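Long-range contacts in KLLA0F20702p (PDB 5Y5A), which probably serves as the yeast Est1 subunit of telomerase, whose complex with Cdc13 is thought to recruit the enzyme to telomeres: residues Pro152-Ser157 and Leu512-Val517; Lys408-Glu413 and Val454-Glu459; Arg445-Cys450 and Asn548-Lys553; Arg478-Glu483 and Ser520-Thr525. One frame throughout, in Å; residues are numbered along the deposited sequence.

Contact 1: Pro152-Ser157 and Leu512-Val517; sequences PSDTRS and LPDRLV
The CA atoms of Pro152 and Asp514 come within 4.9 Å of each other, where the type I beta turn Pro152-Thr155 meets the short helix 512-515. Asp514 makes the polar grip: its carboxylate takes up both donors of Ser153. Backbone N of Ser153 reaches Asp514 OD1 at 3.1 Å with an N-H...O angle of 156°, arriving on the syn side but 22° out of the carboxylate plane. Ser153 OG donates to Asp514 OD2 at 2.7 Å, on the syn lone pair of that oxygen. Ser153 OG sits between its own N and carbonyl carbon (chi1 49°), which turns the hydroxyl to the same carboxylate as the amide. Two bonds therefore fix the rotation of the acid. Asp154 OD1 lies 4.2 Å from Asp514 OD1, a like-charge approach that the salt bridge from Lys519 to Asp154 probably offsets. Beside this grip, CG of the Pro152 ring rests on both methyls of Val517, 3.8 Å from CG2 and 3.9 Å from CG1, the two side chains crossing at about a right angle. Next along, Leu516 packs on an aromatic side chain of the bound peptide. A type I beta turn thus docks on a short helix through a two-bond serine-carboxylate contact, joining the Est1 family region (TPR clan) to the segment lining the peptide site, where the peptide is presumably Cdc13.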
loop_
_atom_site.group_PDB
_atom_site.type_symbol
_atom_site.label_atom_id
_atom_site.label_comp_id
_atom_site.label_asym_id
_atom_site.label_seq_id
_atom_site.Cartn_x
_atom_site.Cartn_y
_atom_site.Cartn_z
ATOM N N PRO A 152 -14.546 8.932 7.818
ATOM C CA PRO A 152 -15.148 8.024 8.804
ATOM C C PRO A 152 -15.395 8.731 10.134
ATOM O O PRO A 152 -14.556 9.512 10.577
ATOM C CB PRO A 152 -14.101 6.918 8.955
ATOM C CG PRO A 152 -13.348 6.929 7.661
ATOM C CD PRO A 152 -13.322 8.370 7.218
ATOM N N SER A 153 -16.540 8.461 10.753
ATOM C CA SER A 153 -16.973 9.181 11.947
ATOM C C SER A 153 -16.026 9.028 13.136
ATOM O O SER A 153 -15.863 9.950 13.934
ATOM C CB SER A 153 -18.368 8.710 12.343
ATOM O OG SER A 153 -18.421 7.295 12.374
ATOM N N ASP A 154 -15.399 7.864 13.249
ATOM C CA ASP A 154 -14.535 7.565 14.383
ATOM C C ASP A 154 -13.165 8.217 14.269
ATOM O O ASP A 154 -12.312 8.022 15.133
ATOM C CB ASP A 154 -14.367 6.059 14.518
ATOM C CG ASP A 154 -13.867 5.425 13.242
ATOM O OD1 ASP A 154 -14.705 5.105 12.370
ATOM O OD2 ASP A 154 -12.639 5.254 13.101
ATOM N N THR A 155 -12.951 8.975 13.198
ATOM C CA THR A 155 -11.674 9.645 12.973
ATOM C C THR A 155 -11.375 10.659 14.070
ATOM O O THR A 155 -10.249 10.741 14.564
ATOM C CB THR A 155 -11.646 10.353 11.613
ATOM O OG1 THR A 155 -11.588 9.375 10.570
ATOM C CG2 THR A 155 -10.432 11.264 11.500
ATOM N N ARG A 156 -12.367 11.421 14.495
ATOM C CA ARG A 156 -12.153 12.372 15.571
ATOM C C ARG A 156 -11.664 11.624 16.777
ATOM O O ARG A 156 -10.692 11.997 17.381
ATOM C CB ARG A 156 -13.449 13.061 15.957
ATOM C CG ARG A 156 -13.693 14.373 15.273
ATOM C CD ARG A 156 -15.017 14.966 15.707
ATOM N NE ARG A 156 -14.918 16.406 15.687
ATOM C CZ ARG A 156 -15.565 17.181 14.837
ATOM N NH1 ARG A 156 -15.820 18.434 15.145
ATOM N NH2 ARG A 156 -15.959 16.705 13.682
ATOM N N SER A 157 -12.351 10.560 17.130
ATOM C CA SER A 157 -11.960 9.773 18.294
ATOM C C SER A 157 -10.493 9.372 18.237
ATOM O O SER A 157 -9.748 9.574 19.194
ATOM C CB SER A 157 -12.833 8.520 18.403
ATOM O OG SER A 157 -14.201 8.836 18.225
ATOM N N LEU A 512 -22.105 6.863 3.977
ATOM C CA LEU A 512 -21.247 6.324 2.928
ATOM C C LEU A 512 -19.765 6.238 3.321
ATOM O O LEU A 512 -19.135 5.214 3.050
ATOM C CB LEU A 512 -21.406 7.144 1.641
ATOM C CG LEU A 512 -20.749 6.569 0.383
ATOM C CD1 LEU A 512 -21.104 5.102 0.227
ATOM C CD2 LEU A 512 -21.179 7.354 -0.855
ATOM N N PRO A 513 -19.200 7.294 3.951
ATOM C CA PRO A 513 -17.796 7.171 4.365
ATOM C C PRO A 513 -17.539 5.978 5.273
ATOM O O PRO A 513 -16.548 5.280 5.087
ATOM C CB PRO A 513 -17.537 8.480 5.114
ATOM C CG PRO A 513 -18.471 9.449 4.471
ATOM C CD PRO A 513 -19.714 8.656 4.208
ATOM N N ASP A 514 -18.423 5.742 6.235
ATOM C CA ASP A 514 -18.272 4.594 7.120
ATOM C C ASP A 514 -18.438 3.282 6.351
ATOM O O ASP A 514 -17.728 2.311 6.623
ATOM C CB ASP A 514 -19.264 4.669 8.284
ATOM C CG ASP A 514 -18.768 5.561 9.414
ATOM O OD1 ASP A 514 -17.570 5.917 9.418
ATOM O OD2 ASP A 514 -19.571 5.898 10.309
ATOM N N ARG A 515 -19.360 3.258 5.387
ATOM C CA ARG A 515 -19.584 2.063 4.567
ATOM C C ARG A 515 -18.336 1.653 3.826
ATOM O O ARG A 515 -18.057 0.461 3.668
ATOM C CB ARG A 515 -20.695 2.285 3.539
ATOM C CG ARG A 515 -22.040 2.522 4.129
ATOM C CD ARG A 515 -23.109 2.465 3.062
ATOM N NE ARG A 515 -24.417 2.642 3.667
ATOM C CZ ARG A 515 -25.065 1.680 4.308
ATOM N NH1 ARG A 515 -24.518 0.475 4.417
ATOM N NH2 ARG A 515 -26.260 1.920 4.833
ATOM N N LEU A 516 -17.599 2.654 3.357
ATOM C CA LEU A 516 -16.419 2.414 2.535
ATOM C C LEU A 516 -15.180 2.140 3.394
ATOM O O LEU A 516 -14.085 1.989 2.869
ATOM C CB LEU A 516 -16.177 3.600 1.594
ATOM C CG LEU A 516 -17.325 3.909 0.615
ATOM C CD1 LEU A 516 -16.973 5.046 -0.341
ATOM C CD2 LEU A 516 -17.731 2.669 -0.164
ATOM N N VAL A 517 -15.357 2.078 4.711
ATOM C CA VAL A 517 -14.298 1.583 5.593
ATOM C C VAL A 517 -14.820 0.455 6.474
ATOM O O VAL A 517 -14.340 0.255 7.583
ATOM C CB VAL A 517 -13.699 2.693 6.496
ATOM C CG1 VAL A 517 -12.857 3.664 5.672
ATOM C CG2 VAL A 517 -14.790 3.418 7.283
#

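Contact 2: Lys408-Glu413 and Val454-Glu459; sequences KVIMKE and VNLTNE
Three successive torsions carry the side chain of Met411 across to Leu456 and its neighbours. CG stands anti to the carbonyl carbon (chi1 -79°), and bends at chi2 (-67°) and chi3 (-76°) then place SD and CE in turn, curling the chain instead of extending it. SD comes to lie on the backbone of the other helix, 3.6 Å from Leu456 CA and 3.7 Å from Leu456 N, while Leu456 CD1 is 4.0 Å from the same sulfur. The terminal methyl goes further: CE is 3.7 Å from Asn455 CB and 3.7 Å from Glu459 CG, two residues one helical turn apart, and the methionine crosses each of these side chains at about a right angle. Met411 therefore touches both walls of the groove between Asn455 and Glu459. Of their side chains, Asn455 CB and Glu459 CG make the contact, and the backbone carbonyl of Asn455 also borders the thioether; the amide oxygen of Asn455 is taken by Gln451 NE2. Ile410 adds a second layer, with CG2 3.9 Å from CD1 and 4.1 Å from CD2 of Leu456, so that one branch of isoleucine faces both leucine methyls. The contacts between side chains are carbon to carbon or carbon to sulfur, so the interface is van der Waals packing. Leu456 also touches Ala426 of helix 421-433. The C-terminal end of helix 385-410, with its wider pi-type turn at 408-410, is thereby seated on helix 447-462, the helix-on-helix stacking expected of an all-helical domain whose family is placed in the TPR clan.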
loop_
_atom_site.group_PDB
_atom_site.type_symbol
_atom_site.label_atom_id
_atom_site.label_comp_id
_atom_site.label_asym_id
_atom_site.label_seq_id
_atom_site.Cartn_x
_atom_site.Cartn_y
_atom_site.Cartn_z
ATOM N N LYS A 408 -2.976 -25.123 -4.077
ATOM C CA LYS A 408 -2.503 -25.656 -2.796
ATOM C C LYS A 408 -3.088 -24.938 -1.587
ATOM O O LYS A 408 -2.962 -25.427 -0.463
ATOM C CB LYS A 408 -0.968 -25.615 -2.718
ATOM C CG LYS A 408 -0.241 -26.195 -3.926
ATOM C CD LYS A 408 -0.531 -27.669 -4.119
ATOM C CE LYS A 408 0.198 -28.195 -5.342
ATOM N NZ LYS A 408 -0.237 -29.571 -5.686
ATOM N N VAL A 409 -3.729 -23.790 -1.791
ATOM C CA VAL A 409 -4.209 -23.042 -0.629
ATOM C C VAL A 409 -5.719 -22.797 -0.658
ATOM O O VAL A 409 -6.444 -23.323 0.182
ATOM C CB VAL A 409 -3.474 -21.681 -0.476
ATOM C CG1 VAL A 409 -3.914 -20.994 0.799
ATOM C CG2 VAL A 409 -1.964 -21.884 -0.463
ATOM N N ILE A 410 -6.188 -22.007 -1.616
ATOM C CA ILE A 410 -7.598 -21.635 -1.668
ATOM C C ILE A 410 -8.487 -22.872 -1.832
ATOM O O ILE A 410 -9.542 -22.959 -1.206
ATOM C CB ILE A 410 -7.880 -20.626 -2.807
ATOM C CG1 ILE A 410 -6.956 -19.404 -2.684
ATOM C CG2 ILE A 410 -9.329 -20.185 -2.776
ATOM C CD1 ILE A 410 -7.097 -18.384 -3.831
ATOM N N MET A 411 -8.048 -23.841 -2.636
ATOM C CA MET A 411 -8.814 -25.077 -2.819
ATOM C C MET A 411 -8.961 -25.853 -1.515
ATOM O O MET A 411 -9.935 -26.591 -1.336
ATOM C CB MET A 411 -8.167 -25.977 -3.881
ATOM C CG MET A 411 -8.460 -25.569 -5.320
ATOM S SD MET A 411 -10.183 -25.777 -5.781
ATOM C CE MET A 411 -10.250 -27.553 -6.008
ATOM N N LYS A 412 -8.002 -25.688 -0.608
ATOM C CA LYS A 412 -8.069 -26.373 0.685
ATOM C C LYS A 412 -8.799 -25.536 1.733
ATOM O O LYS A 412 -9.000 -25.990 2.855
ATOM C CB LYS A 412 -6.667 -26.726 1.202
ATOM C CG LYS A 412 -5.800 -27.519 0.229
ATOM C CD LYS A 412 -4.621 -28.188 0.946
ATOM C CE LYS A 412 -3.604 -28.743 -0.051
ATOM N NZ LYS A 412 -2.481 -29.465 0.619
ATOM N N GLU A 413 -9.198 -24.316 1.376
ATOM C CA GLU A 413 -9.782 -23.410 2.363
ATOM C C GLU A 413 -11.016 -22.627 1.899
ATOM O O GLU A 413 -11.394 -21.644 2.536
ATOM C CB GLU A 413 -8.723 -22.406 2.833
ATOM C CG GLU A 413 -7.491 -23.032 3.463
ATOM C CD GLU A 413 -7.792 -23.724 4.779
ATOM O OE1 GLU A 413 -6.985 -24.585 5.204
ATOM O OE2 GLU A 413 -8.828 -23.399 5.397
ATOM N N VAL A 454 -11.525 -23.363 -12.936
ATOM C CA VAL A 454 -12.571 -24.366 -13.136
ATOM C C VAL A 454 -12.770 -25.225 -11.881
ATOM O O VAL A 454 -13.905 -25.439 -11.434
ATOM C CB VAL A 454 -12.238 -25.270 -14.345
ATOM C CG1 VAL A 454 -13.021 -26.583 -14.280
ATOM C CG2 VAL A 454 -12.492 -24.515 -15.657
ATOM N N ASN A 455 -11.666 -25.704 -11.308
ATOM C CA ASN A 455 -11.714 -26.509 -10.078
ATOM C C ASN A 455 -12.307 -25.723 -8.919
ATOM O O ASN A 455 -13.141 -26.235 -8.178
ATOM C CB ASN A 455 -10.320 -27.003 -9.684
ATOM C CG ASN A 455 -9.759 -27.998 -10.665
ATOM O OD1 ASN A 455 -10.499 -28.601 -11.441
ATOM N ND2 ASN A 455 -8.443 -28.181 -10.641
ATOM N N LEU A 456 -11.873 -24.472 -8.777
ATOM C CA LEU A 456 -12.360 -23.613 -7.706
ATOM C C LEU A 456 -13.835 -23.296 -7.911
ATOM O O LEU A 456 -14.636 -23.410 -6.988
ATOM C CB LEU A 456 -11.544 -22.310 -7.631
ATOM C CG LEU A 456 -11.943 -21.425 -6.454
ATOM C CD1 LEU A 456 -11.743 -22.199 -5.147
ATOM C CD2 LEU A 456 -11.160 -20.118 -6.441
ATOM N N THR A 457 -14.188 -22.909 -9.133
ATOM C CA THR A 457 -15.566 -22.556 -9.439
ATOM C C THR A 457 -16.476 -23.759 -9.198
ATOM O O THR A 457 -17.553 -23.609 -8.617
ATOM C CB THR A 457 -15.708 -22.041 -10.888
ATOM O OG1 THR A 457 -14.728 -21.020 -11.125
ATOM C CG2 THR A 457 -17.092 -21.452 -11.127
ATOM N N ASN A 458 -16.037 -24.950 -9.609
ATOM C CA ASN A 458 -16.833 -26.165 -9.390
ATOM C C ASN A 458 -17.047 -26.466 -7.906
ATOM O O ASN A 458 -18.125 -26.924 -7.517
ATOM C CB ASN A 458 -16.189 -27.386 -10.075
ATOM C CG ASN A 458 -16.437 -27.414 -11.589
ATOM O OD1 ASN A 458 -17.306 -26.714 -12.095
ATOM N ND2 ASN A 458 -15.673 -28.234 -12.308
ATOM N N GLU A 459 -16.031 -26.220 -7.076
ATOM C CA GLU A 459 -16.192 -26.405 -5.626
ATOM C C GLU A 459 -17.171 -25.371 -5.076
ATOM O O GLU A 459 -17.984 -25.668 -4.210
ATOM C CB GLU A 459 -14.852 -26.289 -4.887
ATOM C CG GLU A 459 -13.831 -27.362 -5.236
ATOM C CD GLU A 459 -14.306 -28.752 -4.870
ATOM O OE1 GLU A 459 -13.996 -29.704 -5.619
ATOM O OE2 GLU A 459 -14.991 -28.896 -3.837
#

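Contact 3: Arg445-Cys450 and Asn548-Lys553; sequences RSTSFC and NCCGFK
Cys549 SG sits over one face of the Arg445 guanidinium, 3.6 Å above the plane and over its centre, and the Phe552 ring has Cys450 O over one of its faces. Phe552 CE2 also lies 3.8 Å from Cys450 CB, and His563 meets the phenylalanine in an edge-to-face pair. Cys549 and Phe552 belong to a loop shaped by an Asx turn at Asn548, which leads into the two-stranded antiparallel sheet of 552-555 and 560-563; across the contact is the start of helix 447-462, with Ser446 at the N-cap. Cys550 SG packs against that first turn, 3.6 Å from Arg445 C, 3.7 Å from Thr447 N and 3.7 Å from Thr447 CG2. Cys450 SG is 4.0 Å from Cys550 SG, much too far for a disulfide, so the two thiols simply pack. Arg445 is steadied by NH1 donating to Lys441 O. Asn548 OD1 is gripped twice, by the backbone N of Cys550 and by that of Phe552, the latter in the carbonyl plane on a lone pair. Its amide nitrogen has Leu545 O as another partner, and Asn548 ND2 donates to Phe552 O at 2.9 Å with a nearly straight angle of 172°.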
loop_
_atom_site.group_PDB
_atom_site.type_symbol
_atom_site.label_atom_id
_atom_site.label_comp_id
_atom_site.label_asym_id
_atom_site.label_seq_id
_atom_site.Cartn_x
_atom_site.Cartn_y
_atom_site.Cartn_z
ATOM N N ARG A 445 -5.761 -17.761 -22.127
ATOM C CA ARG A 445 -4.988 -18.746 -22.872
ATOM C C ARG A 445 -4.072 -19.592 -21.979
ATOM O O ARG A 445 -3.339 -20.446 -22.470
ATOM C CB ARG A 445 -4.185 -18.033 -23.962
ATOM C CG ARG A 445 -5.061 -17.586 -25.128
ATOM C CD ARG A 445 -4.475 -16.412 -25.909
ATOM N NE ARG A 445 -5.441 -15.935 -26.893
ATOM C CZ ARG A 445 -6.481 -15.158 -26.603
ATOM N NH1 ARG A 445 -6.684 -14.756 -25.351
ATOM N NH2 ARG A 445 -7.317 -14.778 -27.562
ATOM N N SER A 446 -4.137 -19.367 -20.668
ATOM C CA SER A 446 -3.348 -20.133 -19.702
ATOM C C SER A 446 -4.084 -21.403 -19.262
ATOM O O SER A 446 -5.089 -21.323 -18.560
ATOM C CB SER A 446 -3.026 -19.269 -18.483
ATOM O OG SER A 446 -2.259 -19.984 -17.530
ATOM N N THR A 447 -3.592 -22.570 -19.674
ATOM C CA THR A 447 -4.286 -23.821 -19.374
ATOM C C THR A 447 -4.260 -24.120 -17.877
ATOM O O THR A 447 -5.274 -24.524 -17.308
ATOM C CB THR A 447 -3.689 -25.031 -20.147
ATOM O OG1 THR A 447 -2.277 -25.108 -19.918
ATOM C CG2 THR A 447 -3.957 -24.908 -21.645
ATOM N N SER A 448 -3.113 -23.901 -17.239
ATOM C CA SER A 448 -3.000 -24.151 -15.808
ATOM C C SER A 448 -3.937 -23.237 -15.025
ATOM O O SER A 448 -4.627 -23.692 -14.124
ATOM C CB SER A 448 -1.562 -23.961 -15.333
ATOM O OG SER A 448 -1.147 -22.625 -15.526
ATOM N N PHE A 449 -3.983 -21.958 -15.384
ATOM C CA PHE A 449 -4.827 -21.018 -14.650
ATOM C C PHE A 449 -6.313 -21.295 -14.886
ATOM O O PHE A 449 -7.101 -21.310 -13.946
ATOM C CB PHE A 449 -4.493 -19.556 -15.006
ATOM C CG PHE A 449 -5.353 -18.565 -14.271
ATOM C CD1 PHE A 449 -5.131 -18.301 -12.928
ATOM C CD2 PHE A 449 -6.429 -17.949 -14.899
ATOM C CE1 PHE A 449 -5.951 -17.420 -12.229
ATOM C CE2 PHE A 449 -7.251 -17.067 -14.206
ATOM C CZ PHE A 449 -7.012 -16.806 -12.869
ATOM N N CYS A 450 -6.696 -21.530 -16.137
ATOM C CA CYS A 450 -8.083 -21.887 -16.446
ATOM C C CYS A 450 -8.505 -23.175 -15.765
ATOM O O CYS A 450 -9.616 -23.268 -15.245
ATOM C CB CYS A 450 -8.291 -22.008 -17.958
ATOM S SG CYS A 450 -8.258 -20.403 -18.768
ATOM N N ASN A 548 -12.805 -18.298 -22.440
ATOM C CA ASN A 548 -11.490 -18.912 -22.276
ATOM C C ASN A 548 -11.130 -19.655 -23.559
ATOM O O ASN A 548 -12.013 -20.049 -24.313
ATOM C CB ASN A 548 -11.451 -19.855 -21.055
ATOM C CG ASN A 548 -12.109 -21.207 -21.323
ATOM O OD1 ASN A 548 -11.458 -22.146 -21.788
ATOM N ND2 ASN A 548 -13.401 -21.314 -21.020
ATOM N N CYS A 549 -9.837 -19.837 -23.808
ATOM C CA CYS A 549 -9.374 -20.446 -25.048
ATOM C C CYS A 549 -8.779 -21.820 -24.795
ATOM O O CYS A 549 -8.015 -22.335 -25.610
ATOM C CB CYS A 549 -8.335 -19.546 -25.732
ATOM S SG CYS A 549 -8.837 -17.808 -25.958
ATOM N N CYS A 550 -9.127 -22.416 -23.662
ATOM C CA CYS A 550 -8.526 -23.682 -23.263
ATOM C C CYS A 550 -9.542 -24.814 -23.210
ATOM O O CYS A 550 -9.296 -25.840 -22.575
ATOM C CB CYS A 550 -7.842 -23.536 -21.904
ATOM S SG CYS A 550 -6.536 -22.281 -21.871
ATOM N N GLY A 551 -10.684 -24.616 -23.860
ATOM C CA GLY A 551 -11.654 -25.682 -24.050
ATOM C C GLY A 551 -12.599 -25.985 -22.902
ATOM O O GLY A 551 -13.331 -26.975 -22.946
ATOM N N PHE A 552 -12.603 -25.147 -21.873
ATOM C CA PHE A 552 -13.492 -25.385 -20.734
ATOM C C PHE A 552 -14.889 -24.804 -20.990
ATOM O O PHE A 552 -15.031 -23.691 -21.504
ATOM C CB PHE A 552 -12.884 -24.809 -19.449
ATOM C CG PHE A 552 -11.615 -25.499 -19.020
ATOM C CD1 PHE A 552 -11.664 -26.701 -18.330
ATOM C CD2 PHE A 552 -10.376 -24.952 -19.319
ATOM C CE1 PHE A 552 -10.507 -27.339 -17.947
ATOM C CE2 PHE A 552 -9.208 -25.585 -18.928
ATOM C CZ PHE A 552 -9.273 -26.777 -18.246
ATOM N N LYS A 553 -15.911 -25.577 -20.632
ATOM C CA LYS A 553 -17.302 -25.238 -20.927
ATOM C C LYS A 553 -18.207 -25.760 -19.822
ATOM O O LYS A 553 -17.864 -26.724 -19.138
ATOM C CB LYS A 553 -17.747 -25.837 -22.273
ATOM C CG LYS A 553 -16.963 -25.359 -23.495
ATOM C CD LYS A 553 -17.598 -24.126 -24.123
ATOM C CE LYS A 553 -16.817 -23.650 -25.349
ATOM N NZ LYS A 553 -15.429 -23.230 -24.977
#

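Contact 4: Arg478-Glu483 and Ser520-Thr525; sequences RDYFYE and SKNKLT
The hydroxyl of Tyr480 accepts from the backbone N of Leu524: OH and N are 3.0 Å apart, the N-H...O angle is 168°, and the donor comes in at the ring edge, near the ring plane. Leu524 also presses its side chain on that oxygen, with CB 3.5 Å and CG 3.7 Å from Tyr480 OH. Ser520 OG approaches Tyr480 CD2 obliquely, at 3.6 Å. The CB of Tyr480 points toward 520-525, and a chi1 of 61° sets its CG between its own N and carbonyl carbon. Leu524 CD1 is also touched, more loosely, by Tyr482 OH at 4.2 Å. Both segments are irregular loops that run into helices, with Tyr482 at the N-cap of helix 483-487 and Thr525 at that of helix 526-546, where Thr525 OG1 takes the backbone N of Glu528. In the next shell, Glu529 OE2 bonds Tyr480 OH and Ser532 OG bonds Tyr482 OH, fastening both phenols to helix 526-546. Arg478 NH1 lies 3.5 Å above one face of the Tyr482 ring, offset toward its rim, and the guanidinium is held by salt bridges to Asp485 and Asp503. Phe481, between the two tyrosines, packs on an apolar side chain of the bound peptide.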
loop_
_atom_site.group_PDB
_atom_site.type_symbol
_atom_site.label_atom_id
_atom_site.label_comp_id
_atom_site.label_asym_id
_atom_site.label_seq_id
_atom_site.Cartn_x
_atom_site.Cartn_y
_atom_site.Cartn_z
ATOM N N ARG A 478 -24.179 -5.574 -2.124
ATOM C CA ARG A 478 -23.744 -5.512 -0.737
ATOM C C ARG A 478 -23.937 -4.111 -0.175
ATOM O O ARG A 478 -24.237 -3.173 -0.915
ATOM C CB ARG A 478 -22.283 -5.905 -0.634
ATOM C CG ARG A 478 -21.395 -5.007 -1.461
ATOM C CD ARG A 478 -19.968 -5.392 -1.278
ATOM N NE ARG A 478 -19.069 -4.623 -2.128
ATOM C CZ ARG A 478 -17.751 -4.679 -2.012
ATOM N NH1 ARG A 478 -17.222 -5.457 -1.075
ATOM N NH2 ARG A 478 -16.967 -3.967 -2.814
ATOM N N ASP A 479 -23.737 -3.962 1.130
ATOM C CA ASP A 479 -24.020 -2.690 1.782
ATOM C C ASP A 479 -22.774 -1.956 2.257
ATOM O O ASP A 479 -22.860 -0.799 2.680
ATOM C CB ASP A 479 -24.974 -2.912 2.954
ATOM C CG ASP A 479 -26.358 -3.321 2.495
ATOM O OD1 ASP A 479 -26.728 -2.959 1.358
ATOM O OD2 ASP A 479 -27.070 -4.006 3.258
ATOM N N TYR A 480 -21.620 -2.612 2.169
ATOM C CA TYR A 480 -20.377 -2.015 2.642
ATOM C C TYR A 480 -19.147 -2.708 2.070
ATOM O O TYR A 480 -19.239 -3.804 1.510
ATOM C CB TYR A 480 -20.325 -2.035 4.177
ATOM C CG TYR A 480 -20.378 -3.418 4.805
ATOM C CD1 TYR A 480 -19.212 -4.132 5.058
ATOM C CD2 TYR A 480 -21.593 -4.001 5.162
ATOM C CE1 TYR A 480 -19.250 -5.386 5.636
ATOM C CE2 TYR A 480 -21.639 -5.261 5.740
ATOM C CZ TYR A 480 -20.463 -5.948 5.975
ATOM O OH TYR A 480 -20.498 -7.201 6.553
ATOM N N PHE A 481 -17.995 -2.057 2.215
ATOM C CA PHE A 481 -16.727 -2.598 1.732
ATOM C C PHE A 481 -16.186 -3.684 2.659
ATOM O O PHE A 481 -16.359 -3.611 3.877
ATOM C CB PHE A 481 -15.685 -1.484 1.589
ATOM C CG PHE A 481 -15.673 -0.823 0.240
ATOM C CD1 PHE A 481 -16.687 -1.059 -0.677
ATOM C CD2 PHE A 481 -14.635 0.023 -0.117
ATOM C CE1 PHE A 481 -16.670 -0.453 -1.914
ATOM C CE2 PHE A 481 -14.613 0.636 -1.356
ATOM C CZ PHE A 481 -15.631 0.395 -2.258
ATOM N N TYR A 482 -15.531 -4.686 2.075
ATOM C CA TYR A 482 -14.885 -5.741 2.850
ATOM C C TYR A 482 -13.403 -5.405 3.067
ATOM O O TYR A 482 -12.897 -4.424 2.509
ATOM C CB TYR A 482 -15.041 -7.099 2.154
ATOM C CG TYR A 482 -16.482 -7.530 1.962
ATOM C CD1 TYR A 482 -17.479 -7.094 2.824
ATOM C CD2 TYR A 482 -16.847 -8.362 0.912
ATOM C CE1 TYR A 482 -18.797 -7.476 2.647
ATOM C CE2 TYR A 482 -18.166 -8.754 0.730
ATOM C CZ TYR A 482 -19.133 -8.305 1.600
ATOM O OH TYR A 482 -20.440 -8.683 1.421
ATOM N N GLU A 483 -12.715 -6.217 3.871
ATOM C CA GLU A 483 -11.329 -5.937 4.248
ATOM C C GLU A 483 -10.454 -5.707 3.029
ATOM O O GLU A 483 -9.709 -4.726 2.971
ATOM C CB GLU A 483 -10.736 -7.078 5.091
ATOM C CG GLU A 483 -11.282 -7.186 6.517
ATOM C CD GLU A 483 -12.411 -8.203 6.649
ATOM O OE1 GLU A 483 -13.176 -8.393 5.672
ATOM O OE2 GLU A 483 -12.528 -8.814 7.734
ATOM N N SER A 520 -20.907 -0.136 9.332
ATOM C CA SER A 520 -22.316 0.118 9.054
ATOM C C SER A 520 -23.209 -0.550 10.094
ATOM O O SER A 520 -22.752 -1.380 10.879
ATOM C CB SER A 520 -22.695 -0.374 7.652
ATOM O OG SER A 520 -23.013 -1.756 7.664
ATOM N N LYS A 521 -24.484 -0.177 10.089
ATOM C CA LYS A 521 -25.466 -0.790 10.973
ATOM C C LYS A 521 -25.719 -2.230 10.549
ATOM O O LYS A 521 -25.970 -3.106 11.377
ATOM C CB LYS A 521 -26.771 0.003 10.955
ATOM C CG LYS A 521 -26.592 1.506 11.096
ATOM C CD LYS A 521 -27.939 2.223 11.096
ATOM C CE LYS A 521 -27.765 3.731 11.200
ATOM N NZ LYS A 521 -29.072 4.449 11.270
ATOM N N ASN A 522 -25.656 -2.464 9.243
ATOM C CA ASN A 522 -25.790 -3.805 8.703
ATOM C C ASN A 522 -24.432 -4.455 8.499
ATOM O O ASN A 522 -23.909 -4.479 7.389
ATOM C CB ASN A 522 -26.557 -3.782 7.381
ATOM C CG ASN A 522 -26.573 -5.137 6.691
ATOM O OD1 ASN A 522 -25.933 -5.329 5.654
ATOM N ND2 ASN A 522 -27.303 -6.086 7.269
ATOM N N LYS A 523 -23.845 -4.958 9.579
ATOM C CA LYS A 523 -22.662 -5.792 9.453
ATOM C C LYS A 523 -23.089 -7.247 9.465
ATOM O O LYS A 523 -23.888 -7.670 10.298
ATOM C CB LYS A 523 -21.652 -5.509 10.564
ATOM C CG LYS A 523 -20.366 -6.307 10.431
ATOM C CD LYS A 523 -19.382 -5.948 11.535
ATOM C CE LYS A 523 -18.106 -6.760 11.423
ATOM N NZ LYS A 523 -17.129 -6.424 12.493
ATOM N N LEU A 524 -22.562 -8.006 8.517
ATOM C CA LEU A 524 -22.937 -9.400 8.358
ATOM C C LEU A 524 -22.015 -10.295 9.171
ATOM O O LEU A 524 -20.905 -9.895 9.516
ATOM C CB LEU A 524 -22.888 -9.786 6.880
ATOM C CG LEU A 524 -23.706 -8.894 5.945
ATOM C CD1 LEU A 524 -23.284 -9.093 4.499
ATOM C CD2 LEU A 524 -25.193 -9.173 6.128
ATOM N N THR A 525 -22.473 -11.507 9.474
ATOM C CA THR A 525 -21.614 -12.487 10.120
ATOM C C THR A 525 -20.435 -12.811 9.207
ATOM O O THR A 525 -20.471 -12.532 8.008
ATOM C CB THR A 525 -22.359 -13.787 10.443
ATOM O OG1 THR A 525 -22.668 -14.468 9.221
ATOM C CG2 THR A 525 -23.643 -13.500 11.204
#

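Overall arrangement
From the N terminus, contact 1 opens at 152-157 and closes its long loop only at 512-517, linking the Est1 family region to the C-terminal part. Contact 2 lies nested inside that loop, joining helices 385-410 and 447-462. Contact 3 opens at 445-450 before contact 2 has closed and crosses both contact 2 and contact 1; contacts 2 and 3 share helix 447-462 and touch where Val454 CG2 meets Phe552 CD1 at 3.6 Å. Contact 4, opening at 478-483, crosses contact 1 but nests within contact 3, which closes last, by the terminal two-stranded sheet. Contacts 1 and 4 adjoin through Arg515, whose NH1 reaches Asp479 O.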